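Local coordinates for protein peptidase M3B, oligoendopeptidase F (Enterococcus faecium, PDB 2QR4) that probably hydrolyses short peptides at internal peptide bonds, as a metal-dependent oligoendopeptidase of family M3, at residues Leu185-Asp189 with Arg190-Glu194; Asn242-Pro245 with Glu246-Asp250; Asn571-Glu574 with Glu575-Arg579. All coordinates share one frame; numbering follows the deposited sequence.

Interaction 1 of 3, residues Leu185-Asp189 with Arg190-Glu194; sequences LESTD and RRVRE
Asp189 meets Arg191, Val192 and Arg193 as the N-cap of helix 190-206, at the end of the loop that follows helix 178-185. With CG anti to the backbone N (chi1 -179°), its side chain reaches forward to the opening residues of the helix. CB only carries the group past the peptide to Arg190 and makes no packing contact of its own. One atom further out, CG packs against Val192 CG2 at 3.8 Å, the two side chains crossing at about a right angle. The two carboxylate oxygens then part company. OD1 accepts the capping bond from Arg191 N, a weak one at 3.1 Å and bent to 129°, while OD2 lies 3.7 Å from Val192 CG2. OD2 is also near the Arg191 guanidinium, but obliquely and well off its plane, so the two interact through charge alone; that group gives its N-H bonds to the carbonyls of Glu167 and, weakly, Gly168. The partial positive charge at the start of the helix would probably stabilise a carboxylate here.

The backbone of Asp189 is tied in as well. Its O takes Arg193 N in the carbonyl plane at 3.2 Å, with a fairly straight N-H...O angle of 165°, and Val192 N more weakly. Two residues earlier, an ST turn sets up the cap: Ser187 OG accepts from Asp189 N at 2.8 Å, and Ser187 CB touches Val192 CG1.

Arg193 folds back along the loop. Its NH1 is aimed at Ser187 O, a bond left doubtful by that oxygen's crowded placement in the model, and its NH2 joins Arg190 NH1 in salt bridges to Asp283. Arg190 CA sits over the centre of one face of the Arg193 guanidinium, 3.8 Å above its plane.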
loop_
_atom_site.group_PDB
_atom_site.type_symbol
_atom_site.label_atom_id
_atom_site.label_comp_id
_atom_site.label_asym_id
_atom_site.label_seq_id
_atom_site.Cartn_x
_atom_site.Cartn_y
_atom_site.Cartn_z
ATOM N N LEU A 185 12.512 -28.418 1.523
ATOM C CA LEU A 185 11.223 -29.116 1.573
ATOM C C LEU A 185 11.246 -30.458 0.838
ATOM O O LEU A 185 10.327 -31.261 0.989
ATOM C CB LEU A 185 10.073 -28.231 1.065
ATOM C CG LEU A 185 9.254 -27.575 2.177
ATOM C CD1 LEU A 185 8.337 -28.568 2.856
ATOM C CD2 LEU A 185 10.180 -26.993 3.208
ATOM N N GLU A 186 12.297 -30.709 0.062
ATOM C CA GLU A 186 12.381 -31.939 -0.726
ATOM C C GLU A 186 13.304 -32.948 -0.085
ATOM O O GLU A 186 13.430 -34.071 -0.556
ATOM C CB GLU A 186 12.874 -31.644 -2.141
ATOM C CG GLU A 186 11.911 -30.792 -2.973
ATOM C CD GLU A 186 12.492 -30.402 -4.332
ATOM O OE1 GLU A 186 13.660 -30.756 -4.614
ATOM O OE2 GLU A 186 11.781 -29.733 -5.112
ATOM N N SER A 187 13.958 -32.541 0.992
ATOM C CA SER A 187 14.975 -33.369 1.615
ATOM C C SER A 187 14.399 -34.711 2.061
ATOM O O SER A 187 13.236 -34.803 2.465
ATOM C CB SER A 187 15.588 -32.624 2.805
ATOM O OG SER A 187 16.281 -33.519 3.656
ATOM N N THR A 188 15.210 -35.758 1.993
ATOM C CA THR A 188 14.757 -37.064 2.454
ATOM C C THR A 188 14.884 -37.122 3.964
ATOM O O THR A 188 14.445 -38.079 4.604
ATOM C CB THR A 188 15.570 -38.205 1.830
ATOM O OG1 THR A 188 16.920 -38.142 2.309
ATOM C CG2 THR A 188 15.558 -38.097 0.308
ATOM N N ASP A 189 15.494 -36.086 4.529
ATOM C CA ASP A 189 15.657 -35.988 5.971
ATOM C C ASP A 189 14.457 -35.231 6.547
ATOM O O ASP A 189 14.404 -34.001 6.535
ATOM C CB ASP A 189 16.987 -35.303 6.305
ATOM C CG ASP A 189 17.230 -35.186 7.793
ATOM O OD1 ASP A 189 16.266 -35.298 8.582
ATOM O OD2 ASP A 189 18.397 -34.973 8.180
ATOM N N ARG A 190 13.491 -35.990 7.051
ATOM C CA ARG A 190 12.231 -35.433 7.509
ATOM C C ARG A 190 12.377 -34.324 8.544
ATOM O O ARG A 190 11.601 -33.379 8.552
ATOM C CB ARG A 190 11.319 -36.527 8.064
ATOM C CG ARG A 190 9.899 -36.038 8.208
ATOM C CD ARG A 190 8.987 -37.115 8.707
ATOM N NE ARG A 190 7.595 -36.738 8.495
ATOM C CZ ARG A 190 6.583 -37.223 9.204
ATOM N NH1 ARG A 190 5.347 -36.832 8.944
ATOM N NH2 ARG A 190 6.811 -38.099 10.179
ATOM N N ARG A 191 13.355 -34.445 9.428
ATOM C CA ARG A 191 13.525 -33.451 10.479
ATOM C C ARG A 191 13.840 -32.094 9.858
ATOM O O ARG A 191 13.382 -31.055 10.334
ATOM C CB ARG A 191 14.636 -33.876 11.452
ATOM C CG ARG A 191 15.108 -32.770 12.382
ATOM C CD ARG A 191 16.459 -33.089 13.049
ATOM N NE ARG A 191 17.610 -32.949 12.151
ATOM C CZ ARG A 191 18.023 -31.796 11.621
ATOM N NH1 ARG A 191 17.371 -30.660 11.866
ATOM N NH2 ARG A 191 19.087 -31.776 10.826
ATOM N N VAL A 192 14.622 -32.118 8.784
ATOM C CA VAL A 192 15.033 -30.907 8.086
ATOM C C VAL A 192 13.846 -30.254 7.377
ATOM O O VAL A 192 13.677 -29.029 7.407
ATOM C CB VAL A 192 16.164 -31.230 7.090
ATOM C CG1 VAL A 192 16.267 -30.167 5.998
ATOM C CG2 VAL A 192 17.473 -31.395 7.842
ATOM N N ARG A 193 13.018 -31.094 6.769
ATOM C CA ARG A 193 11.747 -30.672 6.185
ATOM C C ARG A 193 10.854 -29.964 7.210
ATOM O O ARG A 193 10.355 -28.856 6.966
ATOM C CB ARG A 193 11.016 -31.892 5.596
ATOM C CG ARG A 193 11.237 -32.083 4.127
ATOM C CD ARG A 193 11.022 -33.511 3.622
ATOM N NE ARG A 193 9.917 -34.253 4.222
ATOM C CZ ARG A 193 9.947 -35.581 4.356
ATOM N NH1 ARG A 193 11.023 -36.237 3.951
ATOM N NH2 ARG A 193 8.940 -36.261 4.901
ATOM N N GLU A 194 10.641 -30.603 8.351
ATOM C CA GLU A 194 9.733 -30.064 9.363
ATOM C C GLU A 194 10.285 -28.753 9.879
ATOM O O GLU A 194 9.550 -27.794 10.134
ATOM C CB GLU A 194 9.583 -31.061 10.509
ATOM C CG GLU A 194 8.797 -30.570 11.713
ATOM C CD GLU A 194 8.814 -31.592 12.846
ATOM O OE1 GLU A 194 9.643 -32.521 12.790
ATOM O OE2 GLU A 194 8.001 -31.483 13.783
#

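Interaction 2 of 3, residues Asn242-Pro245 with Glu246-Asp250; sequences NHIP and ESVYD
Ile244 and Val248 make the apolar part of this contact, their side chains crossing at about a right angle. The touching atoms are the two CG2 methyls, 3.5 Å apart. Val248 CG1 also comes within 3.9 Å of Ile244 CG2, so a single methyl of the isoleucine meets both branches of the valine. The same CG1 reaches the ring of Pro245, 3.9 Å from its CD. Val248 has a chi1 of -27°, away from a staggered value, with CG1 beside its backbone N; this swings CG1 in over Pro245, where it also lies 3.5 Å from Pro245 O. Phe503 of helix 503-520 packs on both Ile244 and Val248 and continues the apolar patch into the neighbouring helix.

Backbone bonding is confined to one link across the contact. Val248 N donates to Pro245 O at 3.1 Å, with an N-H...O angle of 155°; the donor stands above the carbonyl plane, 50° out of it, in an i to i+3 bond where the loop passes into the helix. Beside it Ser247 OG meets Pro245 CB at 3.6 Å, a plain van der Waals touch.

The charged and polar ends turn to other parts of the chain: Arg235 of helix 234-240 forms salt bridges with both Glu246 and Asp250, tying the new helix to the preceding one, and Tyr249 OH is hydrogen-bonded to the carbonyl of Ala443.

His243, with positive phi, is the C-prime residue of a Schellman motif, in which Ile244 N returns to Leu239 O and His243 N to Ser240 O, so a short loop joins the Schellman end of helix 234-240 to helix 246-258 in this largely helical peptidase.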
loop_
_atom_site.group_PDB
_atom_site.type_symbol
_atom_site.label_atom_id
_atom_site.label_comp_id
_atom_site.label_asym_id
_atom_site.label_seq_id
_atom_site.Cartn_x
_atom_site.Cartn_y
_atom_site.Cartn_z
ATOM N N ASN A 242 -10.175 -10.371 -21.812
ATOM C CA ASN A 242 -9.653 -11.487 -22.612
ATOM C C ASN A 242 -10.798 -12.306 -23.216
ATOM O O ASN A 242 -10.590 -13.408 -23.729
ATOM C CB ASN A 242 -8.811 -12.420 -21.754
ATOM C CG ASN A 242 -7.403 -11.919 -21.558
ATOM O OD1 ASN A 242 -7.074 -11.334 -20.520
ATOM N ND2 ASN A 242 -6.557 -12.146 -22.558
ATOM N N HIS A 243 -12.011 -11.769 -23.129
ATOM C CA HIS A 243 -13.209 -12.429 -23.660
ATOM C C HIS A 243 -13.389 -13.839 -23.104
ATOM O O HIS A 243 -13.903 -14.733 -23.777
ATOM C CB HIS A 243 -13.208 -12.411 -25.192
ATOM C CG HIS A 243 -12.837 -11.079 -25.763
ATOM N ND1 HIS A 243 -11.537 -10.739 -26.075
ATOM C CD2 HIS A 243 -13.588 -9.987 -26.038
ATOM C CE1 HIS A 243 -11.505 -9.499 -26.528
ATOM N NE2 HIS A 243 -12.737 -9.021 -26.518
ATOM N N ILE A 244 -12.969 -14.023 -21.857
ATOM C CA ILE A 244 -13.220 -15.267 -21.149
ATOM C C ILE A 244 -14.530 -15.123 -20.393
ATOM O O ILE A 244 -14.662 -14.255 -19.550
ATOM C CB ILE A 244 -12.093 -15.581 -20.164
ATOM C CG1 ILE A 244 -10.759 -15.636 -20.913
ATOM C CG2 ILE A 244 -12.375 -16.893 -19.431
ATOM C CD1 ILE A 244 -9.556 -15.870 -20.024
ATOM N N PRO A 245 -15.523 -15.950 -20.731
ATOM C CA PRO A 245 -16.769 -15.914 -19.972
ATOM C C PRO A 245 -16.509 -16.398 -18.548
ATOM O O PRO A 245 -15.666 -17.270 -18.343
ATOM C CB PRO A 245 -17.664 -16.933 -20.701
ATOM C CG PRO A 245 -16.972 -17.252 -21.995
ATOM C CD PRO A 245 -15.530 -16.941 -21.825
ATOM N N GLU A 246 -17.221 -15.837 -17.574
ATOM C CA GLU A 246 -17.088 -16.259 -16.179
ATOM C C GLU A 246 -17.347 -17.765 -16.005
ATOM O O GLU A 246 -16.820 -18.398 -15.090
ATOM C CB GLU A 246 -18.040 -15.463 -15.281
ATOM C CG GLU A 246 -17.625 -14.014 -15.048
ATOM C CD GLU A 246 -18.259 -13.434 -13.791
ATOM O OE1 GLU A 246 -17.607 -13.461 -12.724
ATOM O OE2 GLU A 246 -19.417 -12.975 -13.858
ATOM N N SER A 247 -18.155 -18.340 -16.892
ATOM C CA SER A 247 -18.482 -19.747 -16.800
ATOM C C SER A 247 -17.259 -20.669 -16.895
ATOM O O SER A 247 -17.302 -21.765 -16.365
ATOM C CB SER A 247 -19.464 -20.121 -17.893
ATOM O OG SER A 247 -18.825 -20.025 -19.148
ATOM N N VAL A 248 -16.180 -20.274 -17.576
ATOM C CA VAL A 248 -15.030 -21.166 -17.570
ATOM C C VAL A 248 -14.472 -21.286 -16.152
ATOM O O VAL A 248 -14.072 -22.367 -15.729
ATOM C CB VAL A 248 -13.908 -20.847 -18.624
ATOM C CG1 VAL A 248 -14.458 -20.128 -19.853
ATOM C CG2 VAL A 248 -12.787 -20.088 -18.009
ATOM N N TYR A 249 -14.503 -20.191 -15.406
ATOM C CA TYR A 249 -13.999 -20.176 -14.033
ATOM C C TYR A 249 -14.902 -21.011 -13.099
ATOM O O TYR A 249 -14.400 -21.801 -12.293
ATOM C CB TYR A 249 -13.912 -18.729 -13.549
ATOM C CG TYR A 249 -12.901 -18.409 -12.465
ATOM C CD1 TYR A 249 -13.060 -18.866 -11.147
ATOM C CD2 TYR A 249 -11.809 -17.589 -12.746
ATOM C CE1 TYR A 249 -12.130 -18.517 -10.145
ATOM C CE2 TYR A 249 -10.879 -17.246 -11.762
ATOM C CZ TYR A 249 -11.039 -17.697 -10.474
ATOM O OH TYR A 249 -10.096 -17.321 -9.539
ATOM N N ASP A 250 -16.225 -20.840 -13.201
ATOM C CA ASP A 250 -17.173 -21.633 -12.378
ATOM C C ASP A 250 -17.036 -23.121 -12.649
ATOM O O ASP A 250 -16.913 -23.914 -11.726
ATOM C CB ASP A 250 -18.633 -21.231 -12.620
ATOM C CG ASP A 250 -18.947 -19.816 -12.148
ATOM O OD1 ASP A 250 -18.275 -19.316 -11.225
ATOM O OD2 ASP A 250 -19.881 -19.202 -12.710
#

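Interaction 3 of 3, residues Asn571-Glu574 with Glu575-Arg579; sequences NELE and ELIDR
Leu573 and Ile577 meet one turn apart, Leu573 CD1 lying 4.3 Å from Ile577 CG1. The isoleucine holds CG1 beside its own backbone N (chi1 -63°), which tucks that carbon against Leu573 O at 3.2 Å. Leu573 has its CG anti to the backbone N (chi1 -179°), and its end packs on Leu269 of helix 260-274 and on Ala422 and Leu429 of helix 418-454. Ile577 in turn touches Leu273.

The backbone is a regular alpha-helix, the last of the modelled chain, and four i to i+4 bonds run from one half to the other, among them Ile577 N to Leu573 O at 2.9 Å.

On the more open side the acidic side chains lie back along the helix. Glu575 passes its CG within 3.3 Å of Asn571 O before the chain extends. Asp578 CG comes to 3.4 Å from Glu574 O; its OD2 is another acceptor near that carbonyl, probably a mildly unfavourable neighbour. The Glu574 carboxylate bridges to Arg265, which also bonds Asn571 OD1 in one of the two conformers of that asparagine, while Glu572 pairs with Arg421.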
loop_
_atom_site.group_PDB
_atom_site.type_symbol
_atom_site.label_atom_id
_atom_site.label_comp_id
_atom_site.label_asym_id
_atom_site.label_seq_id
_atom_site.Cartn_x
_atom_site.Cartn_y
_atom_site.Cartn_z
ATOM N N ASN A 571 -5.230 -45.472 -10.028
ATOM C CA ASN A 571 -5.593 -46.879 -9.835
ATOM C C ASN A 571 -4.500 -47.850 -10.303
ATOM O O ASN A 571 -4.220 -48.849 -9.638
ATOM C CB ASN A 571 -6.932 -47.200 -10.521
ATOM C CG ASN A 571 -8.140 -46.743 -9.705
ATOM O OD1 ASN A 571 -8.012 -46.403 -8.521
ATOM N ND2 ASN A 571 -9.329 -46.754 -10.332
ATOM N N GLU A 572 -3.873 -47.547 -11.436
ATOM C CA GLU A 572 -2.785 -48.384 -11.955
ATOM C C GLU A 572 -1.540 -48.324 -11.052
ATOM O O GLU A 572 -0.877 -49.332 -10.830
ATOM C CB GLU A 572 -2.431 -48.019 -13.410
ATOM C CG GLU A 572 -1.237 -48.812 -13.978
ATOM C CD GLU A 572 -0.827 -48.387 -15.389
ATOM O OE1 GLU A 572 -1.400 -47.409 -15.931
ATOM O OE2 GLU A 572 0.073 -49.047 -15.964
ATOM N N LEU A 573 -1.239 -47.146 -10.520
ATOM C CA LEU A 573 -0.101 -46.986 -9.605
ATOM C C LEU A 573 -0.290 -47.786 -8.306
ATOM O O LEU A 573 0.624 -48.455 -7.844
ATOM C CB LEU A 573 0.118 -45.500 -9.279
ATOM C CG LEU A 573 1.290 -45.180 -8.346
ATOM C CD1 LEU A 573 2.627 -45.776 -8.867
ATOM C CD2 LEU A 573 1.407 -43.686 -8.116
ATOM N N GLU A 574 -1.480 -47.705 -7.721
ATOM C CA GLU A 574 -1.808 -48.511 -6.554
ATOM C C GLU A 574 -1.629 -50.007 -6.810
ATOM O O GLU A 574 -1.031 -50.709 -5.996
ATOM C CB GLU A 574 -3.236 -48.239 -6.099
ATOM C CG GLU A 574 -3.429 -46.877 -5.493
ATOM C CD GLU A 574 -4.878 -46.572 -5.245
ATOM O OE1 GLU A 574 -5.707 -47.477 -5.453
ATOM O OE2 GLU A 574 -5.192 -45.430 -4.851
ATOM N N GLU A 575 -2.154 -50.496 -7.932
ATOM C CA GLU A 575 -2.064 -51.925 -8.239
ATOM C C GLU A 575 -0.608 -52.311 -8.421
ATOM O O GLU A 575 -0.174 -53.397 -8.039
ATOM C CB GLU A 575 -2.870 -52.284 -9.494
ATOM C CG GLU A 575 -4.386 -52.159 -9.322
ATOM C CD GLU A 575 -5.145 -52.147 -10.652
ATOM O OE1 GLU A 575 -4.510 -52.239 -11.734
ATOM O OE2 GLU A 575 -6.392 -52.047 -10.609
ATOM N N LEU A 576 0.154 -51.399 -8.996
ATOM C CA LEU A 576 1.559 -51.632 -9.193
ATOM C C LEU A 576 2.243 -51.745 -7.825
ATOM O O LEU A 576 2.994 -52.684 -7.576
ATOM C CB LEU A 576 2.130 -50.486 -10.015
ATOM C CG LEU A 576 3.339 -50.761 -10.889
ATOM C CD1 LEU A 576 3.347 -49.767 -12.035
ATOM C CD2 LEU A 576 4.615 -50.656 -10.054
ATOM N N ILE A 577 1.960 -50.803 -6.930
ATOM C CA ILE A 577 2.531 -50.834 -5.581
ATOM C C ILE A 577 2.184 -52.125 -4.829
ATOM O O ILE A 577 2.957 -52.595 -3.998
ATOM C CB ILE A 577 2.073 -49.620 -4.725
ATOM C CG1 ILE A 577 2.555 -48.297 -5.336
ATOM C CG2 ILE A 577 2.546 -49.768 -3.284
ATOM C CD1 ILE A 577 4.046 -48.242 -5.579
ATOM N N ASP A 578 1.022 -52.697 -5.115
ATOM C CA ASP A 578 0.580 -53.878 -4.382
ATOM C C ASP A 578 1.316 -55.125 -4.831
ATOM O O ASP A 578 1.649 -55.980 -4.014
ATOM C CB ASP A 578 -0.939 -54.052 -4.487
ATOM C CG ASP A 578 -1.689 -53.058 -3.619
ATOM O OD1 ASP A 578 -1.091 -52.588 -2.633
ATOM O OD2 ASP A 578 -2.860 -52.735 -3.915
ATOM N N ARG A 579 1.578 -55.218 -6.131
ATOM C CA ARG A 579 2.326 -56.337 -6.679
ATOM C C ARG A 579 3.773 -56.377 -6.185
ATOM O O ARG A 579 4.287 -57.447 -5.860
ATOM C CB ARG A 579 2.302 -56.302 -8.204
ATOM C CG ARG A 579 0.966 -56.668 -8.813
ATOM C CD ARG A 579 1.118 -57.082 -10.277
ATOM N NE ARG A 579 -0.147 -56.961 -10.998
ATOM C CZ ARG A 579 -0.586 -55.832 -11.549
ATOM N NH1 ARG A 579 0.145 -54.721 -11.471
ATOM N NH2 ARG A 579 -1.754 -55.812 -12.180
#

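How the interactions relate
Interactions 1 and 2 are partly buried and sit where a loop runs into a helix; interaction 3 is a surface contact within the final helix. All three are separate: the nearest atoms of 1 and 3 are about 16 Å apart, those of 2 and 3 about 24 Å, and those of 1 and 2 about 25 Å, on opposite sides of the chain's centre. The helix start in interaction 1 is capped by a side-chain carboxylate, whereas interaction 2 relies on apolar contacts of Ile244, Pro245 and Val248 and one backbone bond. Interaction 3 rests on regular main-chain bonding. In each, arginine-carboxylate bridges link the segment to neighbouring parts of the chain, through Asp283, Arg235, and Arg265 with Arg421.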